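Local coordinates for glutathione S-transferase family protein (PDB 3PR8) that conjugates reduced glutathione to a wide range of hydrophobic electrophiles as a glutathione transferase, at residues F8-Y13 / A207-F212; L22-T27 / Y69-Q74; L99-P104 / A128-G133. One frame throughout, in Å; residues are numbered along the deposited sequence.

Contact 1 of 3, residues F8-Y13 / A207-F212; sequences FSVSNY and ASMPAF. With GSH (glutathione), chain E.
F8 and F212 bring their rings together here. The planes are close to parallel, at 21°, but slid past each other, with centroids 5.0 Å apart, and overlap little. One corner does the touching: F8 CE2 lies over a face of the F212 ring, 3.5 Å from F212 CE1. CG of F8 stands between its own backbone N and carbonyl carbon (chi1 58°). This turns the ring back over its own loop, and S11 CB sits 3.8 Å above the F8 ring plane.

V10 splits the rest between two methyls. CG1 of V10 meets the selenomethionine methyl, M209 CE, at 3.7 Å. The same V10 CG1 approaches the F212 ring obliquely, 3.8 Å from F212 CD2. The other methyl, V10 CG2, rests on the helix itself, 3.9 Å from M209 CA. M209 starts off to one side of the loop; bends at chi2 and chi3 bring its selenium and methyl back to V10. S9 adds a small touch, with S9 CB 3.7 Å from S208 OG. That hydroxyl is hydrogen-bonded to the carbonyl of D204 in its own helix.

Further out, a type I turn from F8 to S11 shapes the loop. S11 then caps helix 12-23, its OG hydrogen-bonded to the N of Y14. Y34 meets the F8 ring and touches F212, and F114 of helix 109-114 also packs on F212. On the other side of the loop lies glutathione, whose CG1 sits over one face of the Y13 ring. S11 and V50 bind this ligand too. The loop between the first strand and first helix, backed by the last long helix, is the domain junction of the glutathione transferase fold at its glutathione site.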
loop_
_atom_site.group_PDB
_atom_site.type_symbol
_atom_site.label_atom_id
_atom_site.label_comp_id
_atom_site.label_asym_id
_atom_site.label_seq_id
_atom_site.Cartn_x
_atom_site.Cartn_y
_atom_site.Cartn_z
ATOM N N PHE A 8 15.683 2.006 12.392
ATOM C CA PHE A 8 17.072 1.606 12.435
ATOM C C PHE A 8 17.646 1.661 11.036
ATOM O O PHE A 8 16.899 1.495 10.072
ATOM C CB PHE A 8 17.219 0.228 13.076
ATOM C CG PHE A 8 16.451 -0.868 12.374
ATOM C CD1 PHE A 8 15.069 -0.985 12.534
ATOM C CD2 PHE A 8 17.119 -1.796 11.589
ATOM C CE1 PHE A 8 14.374 -2.019 11.892
ATOM C CE2 PHE A 8 16.431 -2.818 10.944
ATOM C CZ PHE A 8 15.060 -2.926 11.097
ATOM N N SER A 9 18.952 1.923 10.928
ATOM C CA SER A 9 19.528 2.244 9.613
ATOM C C SER A 9 19.699 1.050 8.674
ATOM O O SER A 9 20.081 1.237 7.515
ATOM C CB SER A 9 20.843 3.004 9.751
ATOM O OG SER A 9 20.624 4.273 10.329
ATOM N N VAL A 10 19.443 -0.166 9.157
ATOM C CA VAL A 10 19.391 -1.318 8.261
ATOM C C VAL A 10 18.017 -1.448 7.560
ATOM O O VAL A 10 17.918 -2.120 6.504
ATOM C CB VAL A 10 19.806 -2.622 8.988
ATOM C CG1 VAL A 10 19.914 -3.795 8.009
ATOM C CG2 VAL A 10 21.157 -2.408 9.683
ATOM N N SER A 11 16.988 -0.763 8.088
ATOM C CA SER A 11 15.646 -0.787 7.482
ATOM C C SER A 11 15.591 -0.006 6.161
ATOM O O SER A 11 15.941 1.174 6.102
ATOM C CB SER A 11 14.570 -0.223 8.438
ATOM O OG SER A 11 13.365 -0.022 7.679
ATOM N N ASN A 12 15.138 -0.655 5.101
ATOM C CA ASN A 12 15.050 0.052 3.833
ATOM C C ASN A 12 13.981 1.139 3.842
ATOM O O ASN A 12 14.191 2.234 3.330
ATOM C CB ASN A 12 14.896 -0.904 2.649
ATOM C CG ASN A 12 13.625 -1.759 2.709
ATOM O OD1 ASN A 12 13.098 -2.047 3.784
ATOM N ND2 ASN A 12 13.138 -2.172 1.528
ATOM N N TYR A 13 12.828 0.850 4.452
ATOM C CA TYR A 13 11.742 1.827 4.538
ATOM C C TYR A 13 12.186 3.043 5.386
ATOM O O TYR A 13 11.817 4.186 5.097
ATOM C CB TYR A 13 10.499 1.158 5.152
ATOM C CG TYR A 13 9.691 0.254 4.201
ATOM C CD1 TYR A 13 8.713 0.780 3.344
ATOM C CD2 TYR A 13 9.887 -1.127 4.209
ATOM C CE1 TYR A 13 7.966 -0.057 2.486
ATOM C CE2 TYR A 13 9.138 -1.970 3.370
ATOM C CZ TYR A 13 8.178 -1.426 2.535
ATOM O OH TYR A 13 7.443 -2.226 1.685
ATOM N N ALA A 207 27.398 0.822 10.128
ATOM C CA ALA A 207 27.737 1.046 11.540
ATOM C C ALA A 207 26.693 0.405 12.442
ATOM O O ALA A 207 27.012 -0.019 13.560
ATOM C CB ALA A 207 27.809 2.541 11.818
ATOM N N SER A 208 25.456 0.319 11.944
ATOM C CA SER A 208 24.337 -0.200 12.717
ATOM C C SER A 208 24.091 -1.698 12.564
ATOM O O SER A 208 23.267 -2.258 13.297
ATOM C CB SER A 208 23.044 0.511 12.312
ATOM O OG SER A 208 23.231 1.920 12.362
HETATM N N MSE A 209 24.774 -2.331 11.611
HETATM C CA MSE A 209 24.487 -3.714 11.289
HETATM C C MSE A 209 24.780 -4.703 12.446
HETATM O O MSE A 209 23.977 -5.589 12.712
HETATM C CB MSE A 209 25.229 -4.141 10.001
HETATM C CG MSE A 209 25.008 -5.581 9.629
HETATM SE SE MSE A 209 23.213 -5.833 8.861
HETATM C CE MSE A 209 23.406 -4.818 7.231
ATOM N N PRO A 210 25.932 -4.554 13.143
ATOM C CA PRO A 210 26.181 -5.521 14.221
ATOM C C PRO A 210 25.092 -5.521 15.323
ATOM O O PRO A 210 24.698 -6.585 15.810
ATOM C CB PRO A 210 27.550 -5.072 14.771
ATOM C CG PRO A 210 28.214 -4.460 13.551
ATOM C CD PRO A 210 27.092 -3.665 12.933
ATOM N N ALA A 211 24.596 -4.351 15.714
ATOM C CA ALA A 211 23.559 -4.297 16.747
ATOM C C ALA A 211 22.268 -4.932 16.229
ATOM O O ALA A 211 21.631 -5.715 16.923
ATOM C CB ALA A 211 23.303 -2.860 17.173
ATOM N N PHE A 212 21.910 -4.620 14.993
ATOM C CA PHE A 212 20.709 -5.225 14.404
ATOM C C PHE A 212 20.822 -6.758 14.368
ATOM O O PHE A 212 19.910 -7.452 14.810
ATOM C CB PHE A 212 20.448 -4.625 13.010
ATOM C CG PHE A 212 19.410 -5.370 12.215
ATOM C CD1 PHE A 212 18.084 -5.413 12.632
ATOM C CD2 PHE A 212 19.770 -6.024 11.036
ATOM C CE1 PHE A 212 17.112 -6.108 11.874
ATOM C CE2 PHE A 212 18.803 -6.729 10.282
ATOM C CZ PHE A 212 17.490 -6.765 10.706
HETATM N N1 GSH E . 4.062 -0.948 5.566
HETATM C CA1 GSH E . 5.220 -0.532 6.346
HETATM C C1 GSH E . 5.729 0.754 5.766
HETATM O O11 GSH E . 6.484 1.566 6.417
HETATM O O12 GSH E . 5.392 0.980 4.598
HETATM C CB1 GSH E . 6.272 -1.647 6.230
HETATM C CG1 GSH E . 7.642 -1.237 6.746
HETATM C CD1 GSH E . 8.416 -2.453 7.191
HETATM O OE1 GSH E . 8.020 -3.752 6.815
HETATM N N2 GSH E . 9.466 -2.234 7.981
HETATM C CA2 GSH E . 10.247 -3.368 8.465
HETATM C C2 GSH E . 9.809 -3.777 9.838
HETATM O O2 GSH E . 9.075 -2.862 10.581
HETATM C CB2 GSH E . 11.718 -3.003 8.535
HETATM S SG2 GSH E . 12.346 -2.587 6.896
HETATM N N3 GSH E . 10.143 -4.990 10.287
HETATM C CA3 GSH E . 9.932 -5.364 11.680
HETATM C C3 GSH E . 8.661 -6.151 11.917
HETATM O O31 GSH E . 8.422 -6.597 13.062
HETATM O O32 GSH E . 7.839 -6.365 10.992
#

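Contact 2 of 3, residues L22-T27 / Y69-Q74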
loop_
_atom_site.group_PDB
_atom_site.type_symbol
_atom_site.label_atom_id
_atom_site.label_comp_id
_atom_site.label_asym_id
_atom_site.label_seq_id
_atom_site.Cartn_x
_atom_site.Cartn_y
_atom_site.Cartn_z
ATOM N N LEU A 22 16.973 14.291 4.449
ATOM C CA LEU A 22 18.302 14.806 4.074
ATOM C C LEU A 22 18.265 15.600 2.777
ATOM O O LEU A 22 18.869 16.673 2.686
ATOM C CB LEU A 22 19.317 13.661 3.986
ATOM C CG LEU A 22 19.757 13.030 5.310
ATOM C CD1 LEU A 22 20.531 11.703 5.082
ATOM C CD2 LEU A 22 20.569 13.996 6.241
ATOM N N GLU A 23 17.546 15.097 1.780
ATOM C CA GLU A 23 17.459 15.770 0.477
ATOM C C GLU A 23 16.784 17.135 0.629
ATOM O O GLU A 23 17.139 18.102 -0.066
ATOM C CB GLU A 23 16.684 14.890 -0.516
ATOM C CG GLU A 23 16.582 15.464 -1.916
ATOM C CD GLU A 23 17.907 15.385 -2.674
ATOM O OE1 GLU A 23 18.827 14.683 -2.212
ATOM O OE2 GLU A 23 18.021 16.022 -3.734
ATOM N N LYS A 24 15.837 17.222 1.567
ATOM C CA LYS A 24 15.097 18.468 1.801
ATOM C C LYS A 24 15.780 19.408 2.813
ATOM O O LYS A 24 15.243 20.490 3.142
ATOM C CB LYS A 24 13.663 18.155 2.267
ATOM C CG LYS A 24 12.798 17.531 1.161
ATOM C CD LYS A 24 11.439 17.027 1.679
ATOM C CE LYS A 24 10.433 18.158 1.735
ATOM N NZ LYS A 24 10.023 18.483 0.348
ATOM N N GLY A 25 16.930 18.981 3.321
ATOM C CA GLY A 25 17.735 19.771 4.254
ATOM C C GLY A 25 17.061 19.970 5.597
ATOM O O GLY A 25 17.298 20.973 6.276
ATOM N N LEU A 26 16.230 19.011 6.008
ATOM C CA LEU A 26 15.456 19.195 7.236
ATOM C C LEU A 26 16.208 18.685 8.445
ATOM O O LEU A 26 17.035 17.779 8.358
ATOM C CB LEU A 26 14.062 18.541 7.119
ATOM C CG LEU A 26 13.255 19.058 5.925
ATOM C CD1 LEU A 26 12.047 18.166 5.640
ATOM C CD2 LEU A 26 12.806 20.485 6.218
ATOM N N THR A 27 15.908 19.272 9.588
ATOM C CA THR A 27 16.524 18.857 10.839
ATOM C C THR A 27 15.727 17.708 11.408
ATOM O O THR A 27 14.502 17.760 11.405
ATOM C CB THR A 27 16.517 20.030 11.828
ATOM O OG1 THR A 27 17.410 21.017 11.327
ATOM C CG2 THR A 27 16.953 19.583 13.249
ATOM N N TYR A 69 3.138 13.295 4.375
ATOM C CA TYR A 69 3.057 14.287 5.445
ATOM C C TYR A 69 4.224 15.271 5.383
ATOM O O TYR A 69 4.032 16.491 5.440
ATOM C CB TYR A 69 3.005 13.588 6.797
ATOM C CG TYR A 69 2.951 14.563 7.941
ATOM C CD1 TYR A 69 1.764 15.217 8.277
ATOM C CD2 TYR A 69 4.101 14.850 8.668
ATOM C CE1 TYR A 69 1.727 16.124 9.339
ATOM C CE2 TYR A 69 4.078 15.755 9.728
ATOM C CZ TYR A 69 2.882 16.378 10.058
ATOM O OH TYR A 69 2.873 17.286 11.100
ATOM N N ILE A 70 5.435 14.744 5.224
ATOM C CA ILE A 70 6.629 15.597 5.127
ATOM C C ILE A 70 6.550 16.559 3.936
ATOM O O ILE A 70 6.884 17.749 4.037
ATOM C CB ILE A 70 7.909 14.749 5.077
ATOM C CG1 ILE A 70 8.142 14.091 6.432
ATOM C CG2 ILE A 70 9.110 15.616 4.667
ATOM C CD1 ILE A 70 9.213 12.991 6.432
ATOM N N GLU A 71 6.113 16.047 2.793
ATOM C CA GLU A 71 5.967 16.884 1.605
ATOM C C GLU A 71 4.941 18.023 1.780
ATOM O O GLU A 71 5.148 19.169 1.360
ATOM C CB GLU A 71 5.591 15.998 0.424
ATOM C CG GLU A 71 5.915 16.596 -0.903
ATOM C CD GLU A 71 7.426 16.830 -1.120
ATOM O OE1 GLU A 71 8.282 16.256 -0.414
ATOM O OE2 GLU A 71 7.741 17.630 -2.012
ATOM N N GLN A 72 3.826 17.705 2.409
ATOM C CA GLN A 72 2.803 18.708 2.697
ATOM C C GLN A 72 3.252 19.779 3.674
ATOM O O GLN A 72 2.916 20.952 3.490
ATOM C CB GLN A 72 1.577 18.032 3.306
ATOM C CG GLN A 72 0.397 18.954 3.472
ATOM C CD GLN A 72 -0.442 18.948 2.240
ATOM O OE1 GLN A 72 0.010 19.332 1.142
ATOM N NE2 GLN A 72 -1.684 18.461 2.386
ATOM N N THR A 73 3.967 19.394 4.726
ATOM C CA THR A 73 4.133 20.301 5.852
ATOM C C THR A 73 5.510 20.928 6.016
ATOM O O THR A 73 5.667 21.860 6.804
ATOM C CB THR A 73 3.836 19.610 7.198
ATOM O OG1 THR A 73 4.817 18.594 7.444
ATOM C CG2 THR A 73 2.437 19.026 7.212
ATOM N N GLN A 74 6.510 20.413 5.315
ATOM C CA GLN A 74 7.883 20.869 5.539
ATOM C C GLN A 74 8.370 21.650 4.339
ATOM O O GLN A 74 7.836 21.506 3.236
ATOM C CB GLN A 74 8.806 19.673 5.816
ATOM C CG GLN A 74 8.340 18.794 6.995
ATOM C CD GLN A 74 8.296 19.557 8.295
ATOM O OE1 GLN A 74 9.242 20.257 8.634
ATOM N NE2 GLN A 74 7.195 19.432 9.026
HETATM O O HOH W 1 7.718 20.073 1.046
#
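In the thioredoxin-like domain, helices 12-23 and 63-73 pack on the same side of the sheet, and their C-terminal ends meet here. Helix 12-23 ends in a Schellman motif, with G25 at positive phi. K24 and L26, on either side of that glycine, both point toward the other helix end.

K24 carries the polar half. Its NZ forms a salt bridge to E71 OE1 at 2.9 Å, and meets the carboxylate from above its plane, 46° out of it. Bends at chi3 and chi4 of K24 (84° and 73°) turn the ammonium toward the acid. E71 starts away from K24 and bends back at chi2; its OE2 is hydrogen-bonded to the N of L79. NZ of K24 also donates to the carbonyl of K77 and, at 2.9 Å, to water 1. That water passes hydrogen bonds on to E71 O at 2.7 Å and to Q74 O at 2.6 Å. The lysine thus holds the E71 side chain directly and the carbonyls of E71 and Q74 through the water.

The apolar half lies alongside. I70 CG2 is shared: it is 4.0 Å from K24 CD and 4.0 Å from L26 CD1. The same L26 methyl, CD1, presses on Q74 CB at 3.6 Å. Were K24 an alanine, E71 would probably lose its charge partner, the carbonyl of K77 and the water would lose a donor, and I70 CG2 would lose the lysine chain beside it. L21 backs both L26 and I70, and L53 of the sheet lies against I70. On the far side of helix 63-73, Y69 and T73 pack on P84 of the second subunit. This is helix-end packing of the thioredoxin-like fold, with a small apolar patch beside a salt bridge.

Contact 3 of 3, residues L99-P104 / A128-G133. With GSH (glutathione), chain F.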
loop_
_atom_site.group_PDB
_atom_site.type_symbol
_atom_site.label_atom_id
_atom_site.label_comp_id
_atom_site.label_asym_id
_atom_site.label_seq_id
_atom_site.Cartn_x
_atom_site.Cartn_y
_atom_site.Cartn_z
ATOM N N LEU A 99 3.983 -2.441 -3.451
ATOM C CA LEU A 99 3.106 -3.618 -3.354
ATOM C C LEU A 99 3.598 -4.753 -4.249
ATOM O O LEU A 99 3.400 -5.921 -3.922
ATOM C CB LEU A 99 1.664 -3.281 -3.774
ATOM C CG LEU A 99 0.831 -2.343 -2.903
ATOM C CD1 LEU A 99 -0.606 -2.276 -3.478
ATOM C CD2 LEU A 99 0.816 -2.842 -1.518
ATOM N N TYR A 100 4.191 -4.406 -5.393
ATOM C CA TYR A 100 4.458 -5.453 -6.414
ATOM C C TYR A 100 5.935 -5.767 -6.589
ATOM O O TYR A 100 6.286 -6.699 -7.328
ATOM C CB TYR A 100 3.805 -5.095 -7.776
ATOM C CG TYR A 100 2.382 -4.644 -7.610
ATOM C CD1 TYR A 100 1.453 -5.445 -6.935
ATOM C CD2 TYR A 100 1.972 -3.413 -8.093
ATOM C CE1 TYR A 100 0.148 -5.019 -6.743
ATOM C CE2 TYR A 100 0.637 -2.979 -7.927
ATOM C CZ TYR A 100 -0.252 -3.790 -7.243
ATOM O OH TYR A 100 -1.551 -3.368 -7.070
ATOM N N ILE A 101 6.807 -5.032 -5.897
ATOM C CA ILE A 101 8.240 -5.400 -5.875
ATOM C C ILE A 101 8.729 -5.575 -4.432
ATOM O O ILE A 101 9.190 -6.651 -4.077
ATOM C CB ILE A 101 9.130 -4.382 -6.640
ATOM C CG1 ILE A 101 8.769 -4.419 -8.144
ATOM C CG2 ILE A 101 10.603 -4.707 -6.440
ATOM C CD1 ILE A 101 9.347 -3.281 -8.968
ATOM N N GLU A 102 8.631 -4.532 -3.602
ATOM C CA GLU A 102 9.182 -4.638 -2.252
ATOM C C GLU A 102 8.531 -5.785 -1.464
ATOM O O GLU A 102 9.222 -6.632 -0.886
ATOM C CB GLU A 102 9.112 -3.304 -1.482
ATOM C CG GLU A 102 10.292 -3.161 -0.451
ATOM C CD GLU A 102 10.171 -4.019 0.812
ATOM O OE1 GLU A 102 9.033 -4.275 1.257
ATOM O OE2 GLU A 102 11.233 -4.413 1.392
ATOM N N LEU A 103 7.194 -5.809 -1.403
ATOM C CA LEU A 103 6.565 -6.792 -0.510
ATOM C C LEU A 103 6.791 -8.218 -0.966
ATOM O O LEU A 103 7.089 -9.085 -0.134
ATOM C CB LEU A 103 5.077 -6.489 -0.279
ATOM C CG LEU A 103 4.792 -5.211 0.524
ATOM C CD1 LEU A 103 3.258 -5.001 0.689
ATOM C CD2 LEU A 103 5.465 -5.264 1.882
ATOM N N PRO A 104 6.696 -8.491 -2.289
ATOM C CA PRO A 104 7.009 -9.880 -2.663
ATOM C C PRO A 104 8.479 -10.267 -2.410
ATOM O O PRO A 104 8.751 -11.382 -1.972
ATOM C CB PRO A 104 6.643 -9.960 -4.163
ATOM C CG PRO A 104 6.427 -8.552 -4.620
ATOM C CD PRO A 104 6.165 -7.693 -3.416
ATOM N N ALA A 128 6.562 -15.206 -9.340
ATOM C CA ALA A 128 5.514 -14.719 -10.224
ATOM C C ALA A 128 5.192 -13.261 -9.938
ATOM O O ALA A 128 5.048 -12.448 -10.853
ATOM C CB ALA A 128 4.262 -15.572 -10.089
ATOM N N ASP A 129 5.084 -12.934 -8.662
ATOM C CA ASP A 129 4.746 -11.568 -8.268
ATOM C C ASP A 129 5.833 -10.560 -8.674
ATOM O O ASP A 129 5.526 -9.429 -9.121
ATOM C CB ASP A 129 4.516 -11.528 -6.760
ATOM C CG ASP A 129 3.198 -12.162 -6.349
ATOM O OD1 ASP A 129 2.303 -12.400 -7.210
ATOM O OD2 ASP A 129 3.044 -12.382 -5.146
ATOM N N LEU A 130 7.097 -10.969 -8.553
ATOM C CA LEU A 130 8.218 -10.097 -8.911
ATOM C C LEU A 130 8.333 -9.915 -10.416
ATOM O O LEU A 130 8.514 -8.818 -10.903
ATOM C CB LEU A 130 9.524 -10.592 -8.300
ATOM C CG LEU A 130 9.649 -10.303 -6.794
ATOM C CD1 LEU A 130 10.717 -11.209 -6.197
ATOM C CD2 LEU A 130 9.973 -8.799 -6.560
ATOM N N LEU A 131 8.180 -11.002 -11.156
ATOM C CA LEU A 131 8.153 -10.876 -12.603
ATOM C C LEU A 131 7.074 -9.874 -13.042
ATOM O O LEU A 131 7.313 -9.019 -13.879
ATOM C CB LEU A 131 7.927 -12.240 -13.250
ATOM C CG LEU A 131 9.212 -13.079 -13.274
ATOM C CD1 LEU A 131 8.951 -14.492 -13.782
ATOM C CD2 LEU A 131 10.300 -12.400 -14.135
ATOM N N ALA A 132 5.900 -9.972 -12.435
ATOM C CA ALA A 132 4.819 -9.056 -12.731
ATOM C C ALA A 132 5.112 -7.628 -12.245
ATOM O O ALA A 132 4.769 -6.645 -12.937
ATOM C CB ALA A 132 3.518 -9.584 -12.144
ATOM N N GLY A 133 5.714 -7.514 -11.054
ATOM C CA GLY A 133 6.074 -6.191 -10.522
ATOM C C GLY A 133 7.092 -5.449 -11.394
ATOM O O GLY A 133 6.968 -4.256 -11.644
HETATM N N1 GSH F . -3.641 -2.413 -5.294
HETATM C CA1 GSH F . -4.855 -2.442 -6.105
HETATM C C1 GSH F . -5.690 -1.274 -5.711
HETATM O O11 GSH F . -5.430 -0.795 -4.587
HETATM O O12 GSH F . -6.619 -0.838 -6.486
HETATM C CB1 GSH F . -5.703 -3.683 -5.817
HETATM C CG1 GSH F . -6.804 -3.781 -6.868
HETATM C CD1 GSH F . -7.365 -5.178 -6.961
HETATM O OE1 GSH F . -6.736 -6.298 -6.337
HETATM N N2 GSH F . -8.461 -5.303 -7.716
HETATM C CA2 GSH F . -8.896 -6.646 -8.077
HETATM C C2 GSH F . -8.336 -7.119 -9.387
HETATM O O2 GSH F . -7.907 -6.163 -10.310
HETATM C CB2 GSH F . -10.405 -6.678 -8.166
HETATM S SG2 GSH F . -11.102 -6.238 -6.574
HETATM N N3 GSH F . -8.295 -8.440 -9.596
HETATM C CA3 GSH F . -8.055 -9.016 -10.917
HETATM C C3 GSH F . -6.598 -9.342 -11.160
HETATM O O31 GSH F . -5.795 -9.373 -10.200
HETATM O O32 GSH F . -6.175 -9.607 -12.312
#
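Y100 and G133 meet where helices 99-104 and 128-133 come closest in backbone. At the start of the tyrosine side chain, Y100 CB lies 3.7 Å from G133 CA. CG lies anti to the carbonyl carbon (chi1 -47°), and the ring leads away from helix 128-133. L99 CB sits over the centre of one face of the Y100 ring. R47 of the second subunit makes a cation-pi contact with the ring. At the tip, N1 of the glutathione bound mainly by the second subunit donates a 2.9 Å hydrogen bond to Y100 OH; N1 lies at the ring edge, near its plane. The hydroxyl is also hydrogen-bonded to E62 of that subunit, so two partners grip it.

The backbone of Y100 faces the helix. Its O receives a CA-H...O contact from G133 CA at 3.2 Å, with 153° at the hydrogen. G133 has no room for a side chain: a CB there would clash with this oxygen. I101 lies along the same glycine, with I101 CD1 3.7 Å from G133 O.

One turn further, P104 takes over. Its CB touches D129 CB at 3.7 Å and L130 CG at 4.0 Å. L130 reaches back across, and its CD2 lies 3.4 Å from I101 O. L174 and F178 also pack on L130, and A166 of helix 154-174 packs on I101.

The axes pass 8.0 Å apart at 144°, close packing that the glycine permits. This is roughly antiparallel packing in the helical bundle of a glutathione transferase C-terminal domain, with a tyrosine reaching across the dimer interface to a neighbouring glutathione site.

In the fold
Contact 1 closes the widest loop of the three; contacts 2 and 3 both form within it, contact 2 first. Contact 1 joins the thioredoxin-like domain to the helical domain. Contact 2 stays in the former and contact 3 in the latter. Contacts 1 and 2 share helix 12-23, one at each end, with centres about 22 Å apart. Contacts 1 and 3 are about 24 Å apart between centres, yet they touch: N12 and Y13 probably hydrogen-bond to E102. Contacts 2 and 3 lie on opposite sides of the chain's centre, about 29 Å apart between centres, and both touch the second subunit. R106 binds glutathione from the helical domain and Y100 comes from the second subunit, so each site draws on both domains and both chains.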